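Local atomic coordinates of arginyl-trna synthetase (Thermus thermophilus, PDB entry 1IQ0), a protein that probably attaches L-arginine to its cognate tRNA(Arg) in an ATP-dependent reaction, as a class I aminoacyl-tRNA synthetase. Residues D242-L256 against I306-L319. Sequence-based numbering, arbitrary orientation.
Sequences DIVRAGLLQKALALL and IAFQFWKMGILEGL
K251 ties the two segments together by gripping two backbone carbonyls at once. Its NZ donates to E317 O at 2.9 Å across the contact and to A246 O at 3.0 Å within its own segment. The second bond runs nearly along the A246 carbonyl, whereas the first arrives 32° out of the E317 carbonyl plane. The chain is extended beyond CG, which carries the ammonium past L316 to these oxygens. A246 CB packs against G318 C at 3.4 Å. A CB on G318 would run into A246 O, and its backbone angles would also press it on the carbonyl of E317.

L248 fills the centre of the contact. Its CG, anti to the carbonyl carbon (chi1 -62°), is carried toward the other segment. CD1 meets W311 CB at 3.7 Å and also L319 CD2, while CD2 rests near E317 O and L316 CB. Cutting L248 back to alanine would remove both methyls and would probably leave a gap beside W311 CB and L319 CD2. Where helices 248-256 and 306-312 cross at 91°, small residues let them come close, and A252 CB lies 3.6 Å from A307 CB. L316 CD1 packs on A252 CB and lies against L248 O. L255 CD2 touches both F310 CE1 and I315 CG2, and L256 CD1 meets I306 CG2.

I243 CD1 sits over one face of the F308 ring, a CH-pi contact 4.0 Å from the centroid. K312 CE lies over the opposite face. L319 CD2 covers the centre of one W311 face. V238 also touches I243, F308, W311 and L319. This is near-perpendicular helix packing beside the mixed sheet of the class I synthetase catalytic domain, with a Schellman motif at G314 turning the chain toward strand 320-323.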
ATOM      1  N   ASP A 242      -2.682 -22.652 -14.322  1.00 19.99           N
ATOM      2  CA  ASP A 242      -3.702 -22.111 -15.229  1.00 21.49           C
ATOM      3  C   ASP A 242      -3.018 -21.212 -16.264  1.00 22.74           C
ATOM      4  O   ASP A 242      -3.455 -21.130 -17.411  1.00 22.00           O
ATOM      5  CB  ASP A 242      -4.755 -21.313 -14.456  1.00 13.59           C
ATOM      6  CG  ASP A 242      -5.661 -22.206 -13.627  1.00 17.05           C
ATOM      7  OD1 ASP A 242      -6.021 -21.818 -12.492  1.00 17.02           O
ATOM      8  OD2 ASP A 242      -6.013 -23.295 -14.115  1.00 16.29           O
ATOM      9  N   ILE A 243      -1.945 -20.539 -15.856  1.00 18.71           N
ATOM     10  CA  ILE A 243      -1.202 -19.680 -16.777  1.00 19.32           C
ATOM     11  C   ILE A 243      -0.596 -20.556 -17.884  1.00 20.51           C
ATOM     12  O   ILE A 243      -0.533 -20.155 -19.046  1.00 20.03           O
ATOM     13  CB  ILE A 243      -0.076 -18.899 -16.038  1.00 17.15           C
ATOM     14  CG1 ILE A 243      -0.683 -17.725 -15.264  1.00 14.32           C
ATOM     15  CG2 ILE A 243       0.980 -18.419 -17.033  1.00 15.77           C
ATOM     16  CD1 ILE A 243       0.346 -16.856 -14.506  1.00 13.43           C
ATOM     17  N   VAL A 244      -0.158 -21.757 -17.515  1.00 15.63           N
ATOM     18  CA  VAL A 244       0.419 -22.691 -18.479  1.00 16.13           C
ATOM     19  C   VAL A 244      -0.664 -23.180 -19.451  1.00 16.20           C
ATOM     20  O   VAL A 244      -0.460 -23.179 -20.667  1.00 18.92           O
ATOM     21  CB  VAL A 244       1.070 -23.912 -17.756  1.00 23.04           C
ATOM     22  CG1 VAL A 244       1.446 -25.011 -18.776  1.00 20.41           C
ATOM     23  CG2 VAL A 244       2.324 -23.456 -17.001  1.00 23.26           C
ATOM     24  N   ARG A 245      -1.815 -23.579 -18.917  1.00 26.02           N
ATOM     25  CA  ARG A 245      -2.916 -24.056 -19.751  1.00 29.03           C
ATOM     26  C   ARG A 245      -3.396 -22.972 -20.715  1.00 30.43           C
ATOM     27  O   ARG A 245      -3.774 -23.264 -21.852  1.00 30.10           O
ATOM     28  CB  ARG A 245      -4.102 -24.517 -18.882  1.00 22.04           C
ATOM     29  CG  ARG A 245      -5.186 -25.282 -19.667  1.00 27.49           C
ATOM     30  CD  ARG A 245      -6.370 -25.729 -18.799  1.00 29.24           C
ATOM     31  NE  ARG A 245      -5.941 -26.203 -17.483  1.00 35.92           N
ATOM     32  CZ  ARG A 245      -5.781 -25.415 -16.417  1.00 40.97           C
ATOM     33  NH1 ARG A 245      -6.026 -24.108 -16.511  1.00 42.73           N
ATOM     34  NH2 ARG A 245      -5.358 -25.926 -15.264  1.00 32.36           N
ATOM     35  N   ALA A 246      -3.378 -21.724 -20.255  1.00 22.85           N
ATOM     36  CA  ALA A 246      -3.811 -20.585 -21.064  1.00 19.94           C
ATOM     37  C   ALA A 246      -2.832 -20.299 -22.194  1.00 19.29           C
ATOM     38  O   ALA A 246      -3.120 -19.499 -23.078  1.00 21.92           O
ATOM     39  CB  ALA A 246      -3.958 -19.348 -20.184  1.00 18.79           C
ATOM     40  N   GLY A 247      -1.675 -20.954 -22.162  1.00 15.57           N
ATOM     41  CA  GLY A 247      -0.665 -20.749 -23.191  1.00 18.33           C
ATOM     42  C   GLY A 247      -0.152 -19.317 -23.302  1.00 23.86           C
ATOM     43  O   GLY A 247       0.252 -18.895 -24.385  1.00 23.64           O
ATOM     44  N   LEU A 248      -0.146 -18.568 -22.197  1.00 20.30           N
ATOM     45  CA  LEU A 248       0.314 -17.181 -22.243  1.00 16.85           C
ATOM     46  C   LEU A 248       1.765 -17.065 -22.697  1.00 17.99           C
ATOM     47  O   LEU A 248       2.119 -16.145 -23.434  1.00 17.74           O
ATOM     48  CB  LEU A 248       0.143 -16.498 -20.874  1.00 20.61           C
ATOM     49  CG  LEU A 248      -1.280 -16.367 -20.315  1.00 21.29           C
ATOM     50  CD1 LEU A 248      -1.270 -15.544 -19.017  1.00 20.36           C
ATOM     51  CD2 LEU A 248      -2.165 -15.697 -21.351  1.00 17.11           C
ATOM     52  N   LEU A 249       2.603 -18.003 -22.267  1.00 21.14           N
ATOM     53  CA  LEU A 249       4.012 -17.983 -22.636  1.00 21.21           C
ATOM     54  C   LEU A 249       4.228 -17.999 -24.146  1.00 23.53           C
ATOM     55  O   LEU A 249       4.854 -17.096 -24.701  1.00 24.52           O
ATOM     56  CB  LEU A 249       4.738 -19.171 -22.009  1.00 20.54           C
ATOM     57  CG  LEU A 249       6.232 -19.290 -22.318  1.00 21.86           C
ATOM     58  CD1 LEU A 249       6.968 -17.973 -22.016  1.00 19.57           C
ATOM     59  CD2 LEU A 249       6.791 -20.418 -21.483  1.00 18.13           C
ATOM     60  N   GLN A 250       3.717 -19.035 -24.807  1.00 23.88           N
ATOM     61  CA  GLN A 250       3.856 -19.162 -26.258  1.00 25.23           C
ATOM     62  C   GLN A 250       3.271 -17.969 -27.002  1.00 24.86           C
ATOM     63  O   GLN A 250       3.851 -17.507 -27.980  1.00 26.01           O
ATOM     64  CB  GLN A 250       3.190 -20.449 -26.756  1.00 38.99           C
ATOM     65  CG  GLN A 250       3.899 -21.721 -26.314  1.00 52.75           C
ATOM     66  CD  GLN A 250       5.371 -21.749 -26.718  1.00 59.93           C
ATOM     67  OE1 GLN A 250       5.708 -21.632 -27.900  1.00 62.16           O
ATOM     68  NE2 GLN A 250       6.254 -21.911 -25.735  1.00 59.84           N
ATOM     69  N   LYS A 251       2.120 -17.484 -26.547  1.00 17.75           N
ATOM     70  CA  LYS A 251       1.475 -16.338 -27.173  1.00 18.53           C
ATOM     71  C   LYS A 251       2.349 -15.098 -27.053  1.00 20.29           C
ATOM     72  O   LYS A 251       2.471 -14.327 -28.007  1.00 18.24           O
ATOM     73  CB  LYS A 251       0.106 -16.069 -26.532  1.00 21.43           C
ATOM     74  CG  LYS A 251      -0.916 -17.176 -26.782  1.00 20.67           C
ATOM     75  CD  LYS A 251      -2.221 -16.960 -26.004  1.00 19.43           C
ATOM     76  CE  LYS A 251      -3.139 -18.187 -26.145  1.00 25.84           C
ATOM     77  NZ  LYS A 251      -4.413 -18.061 -25.372  1.00 27.51           N
ATOM     78  N   ALA A 252       2.959 -14.906 -25.882  1.00 21.17           N
ATOM     79  CA  ALA A 252       3.819 -13.747 -25.664  1.00 20.22           C
ATOM     80  C   ALA A 252       5.041 -13.879 -26.553  1.00 21.73           C
ATOM     81  O   ALA A 252       5.447 -12.920 -27.209  1.00 24.17           O
ATOM     82  CB  ALA A 252       4.247 -13.655 -24.186  1.00 15.37           C
ATOM     83  N   LEU A 253       5.624 -15.074 -26.566  1.00 26.04           N
ATOM     84  CA  LEU A 253       6.805 -15.351 -27.375  1.00 26.10           C
ATOM     85  C   LEU A 253       6.526 -15.093 -28.860  1.00 27.36           C
ATOM     86  O   LEU A 253       7.333 -14.468 -29.551  1.00 27.11           O
ATOM     87  CB  LEU A 253       7.247 -16.803 -27.162  1.00 25.39           C
ATOM     88  CG  LEU A 253       8.495 -17.101 -26.314  1.00 25.53           C
ATOM     89  CD1 LEU A 253       8.801 -15.973 -25.371  1.00 29.46           C
ATOM     90  CD2 LEU A 253       8.284 -18.406 -25.560  1.00 25.94           C
ATOM     91  N   ALA A 254       5.377 -15.554 -29.343  1.00 21.24           N
ATOM     92  CA  ALA A 254       5.017 -15.362 -30.745  1.00 23.91           C
ATOM     93  C   ALA A 254       4.829 -13.885 -31.055  1.00 24.40           C
ATOM     94  O   ALA A 254       5.207 -13.418 -32.122  1.00 26.70           O
ATOM     95  CB  ALA A 254       3.740 -16.135 -31.079  1.00 26.15           C
ATOM     96  N   LEU A 255       4.243 -13.146 -30.122  1.00 24.24           N
ATOM     97  CA  LEU A 255       4.026 -11.722 -30.336  1.00 23.62           C
ATOM     98  C   LEU A 255       5.370 -10.984 -30.357  1.00 22.79           C
ATOM     99  O   LEU A 255       5.602 -10.130 -31.211  1.00 25.07           O
ATOM    100  CB  LEU A 255       3.113 -11.162 -29.241  1.00 30.92           C
ATOM    101  CG  LEU A 255       2.807  -9.661 -29.261  1.00 34.87           C
ATOM    102  CD1 LEU A 255       2.213  -9.252 -30.605  1.00 32.39           C
ATOM    103  CD2 LEU A 255       1.843  -9.339 -28.126  1.00 33.99           C
ATOM    104  N   LEU A 256       6.268 -11.338 -29.443  1.00 21.72           N
ATOM    105  CA  LEU A 256       7.581 -10.693 -29.380  1.00 25.91           C
ATOM    106  C   LEU A 256       8.480 -10.979 -30.591  1.00 29.87           C
ATOM    107  O   LEU A 256       9.195 -10.087 -31.063  1.00 30.05           O
ATOM    108  CB  LEU A 256       8.302 -11.106 -28.095  1.00 24.59           C
ATOM    109  CG  LEU A 256       7.695 -10.522 -26.821  1.00 27.05           C
ATOM    110  CD1 LEU A 256       8.323 -11.148 -25.581  1.00 23.72           C
ATOM    111  CD2 LEU A 256       7.912  -9.017 -26.841  1.00 28.19           C
ATOM    112  N   ILE A 306       6.992 -11.394 -18.666  1.00 18.59           N
ATOM    113  CA  ILE A 306       6.442 -10.609 -19.764  1.00 17.97           C
ATOM    114  C   ILE A 306       5.054 -11.122 -20.167  1.00 16.53           C
ATOM    115  O   ILE A 306       4.120 -10.336 -20.320  1.00 17.94           O
ATOM    116  CB  ILE A 306       7.383 -10.636 -20.994  1.00 16.79           C
ATOM    117  CG1 ILE A 306       8.660  -9.861 -20.673  1.00 16.14           C
ATOM    118  CG2 ILE A 306       6.691 -10.008 -22.212  1.00 18.36           C
ATOM    119  CD1 ILE A 306       9.772 -10.061 -21.698  1.00 17.36           C
ATOM    120  N   ALA A 307       4.927 -12.437 -20.326  1.00 19.83           N
ATOM    121  CA  ALA A 307       3.657 -13.058 -20.704  1.00 16.76           C
ATOM    122  C   ALA A 307       2.533 -12.649 -19.749  1.00 17.90           C
ATOM    123  O   ALA A 307       1.469 -12.202 -20.177  1.00 20.23           O
ATOM    124  CB  ALA A 307       3.797 -14.588 -20.706  1.00 16.29           C
ATOM    125  N   PHE A 308       2.789 -12.810 -18.454  1.00 15.03           N
ATOM    126  CA  PHE A 308       1.831 -12.480 -17.408  1.00 15.40           C
ATOM    127  C   PHE A 308       1.487 -10.984 -17.431  1.00 15.42           C
ATOM    128  O   PHE A 308       0.326 -10.607 -17.298  1.00 17.57           O
ATOM    129  CB  PHE A 308       2.413 -12.892 -16.047  1.00 19.44           C
ATOM    130  CG  PHE A 308       1.416 -12.871 -14.913  1.00 18.60           C
ATOM    131  CD1 PHE A 308       0.083 -13.198 -15.129  1.00 19.13           C
ATOM    132  CD2 PHE A 308       1.834 -12.589 -13.612  1.00 17.83           C
ATOM    133  CE1 PHE A 308      -0.821 -13.248 -14.060  1.00 18.38           C
ATOM    134  CE2 PHE A 308       0.941 -12.638 -12.543  1.00 18.00           C
ATOM    135  CZ  PHE A 308      -0.387 -12.969 -12.767  1.00 15.04           C
ATOM    136  N   GLN A 309       2.497 -10.137 -17.594  1.00 20.64           N
ATOM    137  CA  GLN A 309       2.273  -8.693 -17.664  1.00 20.03           C
ATOM    138  C   GLN A 309       1.350  -8.380 -18.845  1.00 21.13           C
ATOM    139  O   GLN A 309       0.472  -7.531 -18.744  1.00 20.38           O
ATOM    140  CB  GLN A 309       3.599  -7.955 -17.865  1.00 21.09           C
ATOM    141  CG  GLN A 309       3.486  -6.433 -17.915  1.00 17.51           C
ATOM    142  CD  GLN A 309       3.085  -5.832 -16.574  1.00 21.85           C
ATOM    143  OE1 GLN A 309       3.533  -6.288 -15.523  1.00 23.76           O
ATOM    144  NE2 GLN A 309       2.252  -4.795 -16.611  1.00 19.59           N
ATOM    145  N   PHE A 310       1.565  -9.063 -19.966  1.00 17.84           N
ATOM    146  CA  PHE A 310       0.745  -8.856 -21.154  1.00 15.75           C
ATOM    147  C   PHE A 310      -0.727  -9.170 -20.887  1.00 17.54           C
ATOM    148  O   PHE A 310      -1.615  -8.452 -21.351  1.00 22.96           O
ATOM    149  CB  PHE A 310       1.261  -9.718 -22.317  1.00 14.11           C
ATOM    150  CG  PHE A 310       2.426  -9.110 -23.066  1.00 19.79           C
ATOM    151  CD1 PHE A 310       2.899  -9.703 -24.237  1.00 19.01           C
ATOM    152  CD2 PHE A 310       3.046  -7.947 -22.614  1.00 20.83           C
ATOM    153  CE1 PHE A 310       3.965  -9.153 -24.948  1.00 23.20           C
ATOM    154  CE2 PHE A 310       4.117  -7.387 -23.321  1.00 19.86           C
ATOM    155  CZ  PHE A 310       4.577  -7.992 -24.492  1.00 17.52           C
ATOM    156  N   TRP A 311      -0.981 -10.237 -20.135  1.00 21.78           N
ATOM    157  CA  TRP A 311      -2.347 -10.625 -19.809  1.00 19.30           C
ATOM    158  C   TRP A 311      -2.976  -9.586 -18.890  1.00 21.78           C
ATOM    159  O   TRP A 311      -4.124  -9.201 -19.075  1.00 24.27           O
ATOM    160  CB  TRP A 311      -2.371 -11.990 -19.118  1.00 12.87           C
ATOM    161  CG  TRP A 311      -3.727 -12.334 -18.554  1.00 15.25           C
ATOM    162  CD1 TRP A 311      -4.806 -12.835 -19.234  1.00 15.64           C
ATOM    163  CD2 TRP A 311      -4.167 -12.134 -17.202  1.00 17.14           C
ATOM    164  NE1 TRP A 311      -5.890 -12.957 -18.385  1.00 16.89           N
ATOM    165  CE2 TRP A 311      -5.523 -12.532 -17.136  1.00 13.70           C
ATOM    166  CE3 TRP A 311      -3.545 -11.652 -16.042  1.00 17.67           C
ATOM    167  CZ2 TRP A 311      -6.267 -12.462 -15.954  1.00 16.13           C
ATOM    168  CZ3 TRP A 311      -4.285 -11.582 -14.864  1.00 13.09           C
ATOM    169  CH2 TRP A 311      -5.630 -11.984 -14.830  1.00 16.20           C
ATOM    170  N   LYS A 312      -2.216  -9.136 -17.897  1.00 18.32           N
ATOM    171  CA  LYS A 312      -2.708  -8.138 -16.948  1.00 17.62           C
ATOM    172  C   LYS A 312      -3.219  -6.890 -17.656  1.00 19.87           C
ATOM    173  O   LYS A 312      -4.224  -6.306 -17.245  1.00 21.42           O
ATOM    174  CB  LYS A 312      -1.600  -7.730 -15.972  1.00 15.08           C
ATOM    175  CG  LYS A 312      -1.209  -8.794 -14.949  1.00 14.80           C
ATOM    176  CD  LYS A 312      -0.179  -8.235 -13.967  1.00 14.10           C
ATOM    177  CE  LYS A 312       0.133  -9.209 -12.834  1.00 14.77           C
ATOM    178  NZ  LYS A 312       1.206  -8.635 -11.959  1.00 15.47           N
ATOM    179  N   MET A 313      -2.527  -6.484 -18.719  1.00 20.70           N
ATOM    180  CA  MET A 313      -2.920  -5.291 -19.458  1.00 19.67           C
ATOM    181  C   MET A 313      -3.804  -5.565 -20.679  1.00 21.68           C
ATOM    182  O   MET A 313      -4.006  -4.685 -21.509  1.00 22.56           O
ATOM    183  CB  MET A 313      -1.670  -4.483 -19.850  1.00 16.81           C
ATOM    184  CG  MET A 313      -0.912  -3.935 -18.619  1.00 14.64           C
ATOM    185  SD  MET A 313       0.643  -3.091 -18.971  1.00 22.15           S
ATOM    186  CE  MET A 313       0.500  -1.606 -17.867  1.00 17.54           C
ATOM    187  N   GLY A 314      -4.326  -6.784 -20.782  1.00 21.44           N
ATOM    188  CA  GLY A 314      -5.220  -7.118 -21.881  1.00 20.48           C
ATOM    189  C   GLY A 314      -4.608  -7.384 -23.240  1.00 20.65           C
ATOM    190  O   GLY A 314      -5.324  -7.543 -24.229  1.00 20.92           O
ATOM    191  N   ILE A 315      -3.287  -7.436 -23.301  1.00 22.01           N
ATOM    192  CA  ILE A 315      -2.602  -7.693 -24.553  1.00 23.17           C
ATOM    193  C   ILE A 315      -2.796  -9.153 -24.944  1.00 25.30           C
ATOM    194  O   ILE A 315      -2.907  -9.478 -26.127  1.00 25.52           O
ATOM    195  CB  ILE A 315      -1.109  -7.366 -24.414  1.00 22.10           C
ATOM    196  CG1 ILE A 315      -0.953  -5.877 -24.084  1.00 18.95           C
ATOM    197  CG2 ILE A 315      -0.363  -7.749 -25.675  1.00 22.91           C
ATOM    198  CD1 ILE A 315       0.483  -5.451 -23.774  1.00 17.78           C
ATOM    199  N   LEU A 316      -2.854 -10.030 -23.944  1.00 21.97           N
ATOM    200  CA  LEU A 316      -3.049 -11.460 -24.183  1.00 19.57           C
ATOM    201  C   LEU A 316      -4.244 -11.993 -23.401  1.00 21.21           C
ATOM    202  O   LEU A 316      -4.615 -11.434 -22.374  1.00 20.71           O
ATOM    203  CB  LEU A 316      -1.802 -12.249 -23.778  1.00 16.92           C
ATOM    204  CG  LEU A 316      -0.527 -12.078 -24.606  1.00 20.07           C
ATOM    205  CD1 LEU A 316       0.564 -12.979 -24.030  1.00 19.69           C
ATOM    206  CD2 LEU A 316      -0.800 -12.434 -26.075  1.00 17.63           C
ATOM    207  N   GLU A 317      -4.838 -13.076 -23.892  1.00 22.32           N
ATOM    208  CA  GLU A 317      -5.986 -13.703 -23.236  1.00 24.43           C
ATOM    209  C   GLU A 317      -5.766 -15.208 -23.072  1.00 24.97           C
ATOM    210  O   GLU A 317      -4.828 -15.771 -23.639  1.00 23.66           O
ATOM    211  CB  GLU A 317      -7.261 -13.456 -24.051  1.00 32.23           C
ATOM    212  CG  GLU A 317      -7.682 -11.990 -24.107  1.00 38.94           C
ATOM    213  CD  GLU A 317      -8.901 -11.755 -24.984  1.00 41.87           C
ATOM    214  OE1 GLU A 317      -9.950 -12.385 -24.746  1.00 46.77           O
ATOM    215  OE2 GLU A 317      -8.810 -10.930 -25.911  1.00 45.42           O
ATOM    216  N   GLY A 318      -6.634 -15.856 -22.300  1.00 21.95           N
ATOM    217  CA  GLY A 318      -6.509 -17.289 -22.098  1.00 21.31           C
ATOM    218  C   GLY A 318      -6.950 -17.773 -20.728  1.00 24.77           C
ATOM    219  O   GLY A 318      -7.426 -18.903 -20.583  1.00 24.57           O
ATOM    220  N   LEU A 319      -6.796 -16.920 -19.718  1.00 21.63           N
ATOM    221  CA  LEU A 319      -7.175 -17.255 -18.348  1.00 17.83           C
ATOM    222  C   LEU A 319      -8.697 -17.225 -18.153  1.00 19.43           C
ATOM    223  O   LEU A 319      -9.387 -16.333 -18.664  1.00 18.68           O
ATOM    224  CB  LEU A 319      -6.489 -16.273 -17.384  1.00 24.01           C
ATOM    225  CG  LEU A 319      -5.323 -16.717 -16.482  1.00 29.49           C
ATOM    226  CD1 LEU A 319      -4.659 -17.976 -16.998  1.00 28.80           C
ATOM    227  CD2 LEU A 319      -4.312 -15.573 -16.362  1.00 22.51           C
TER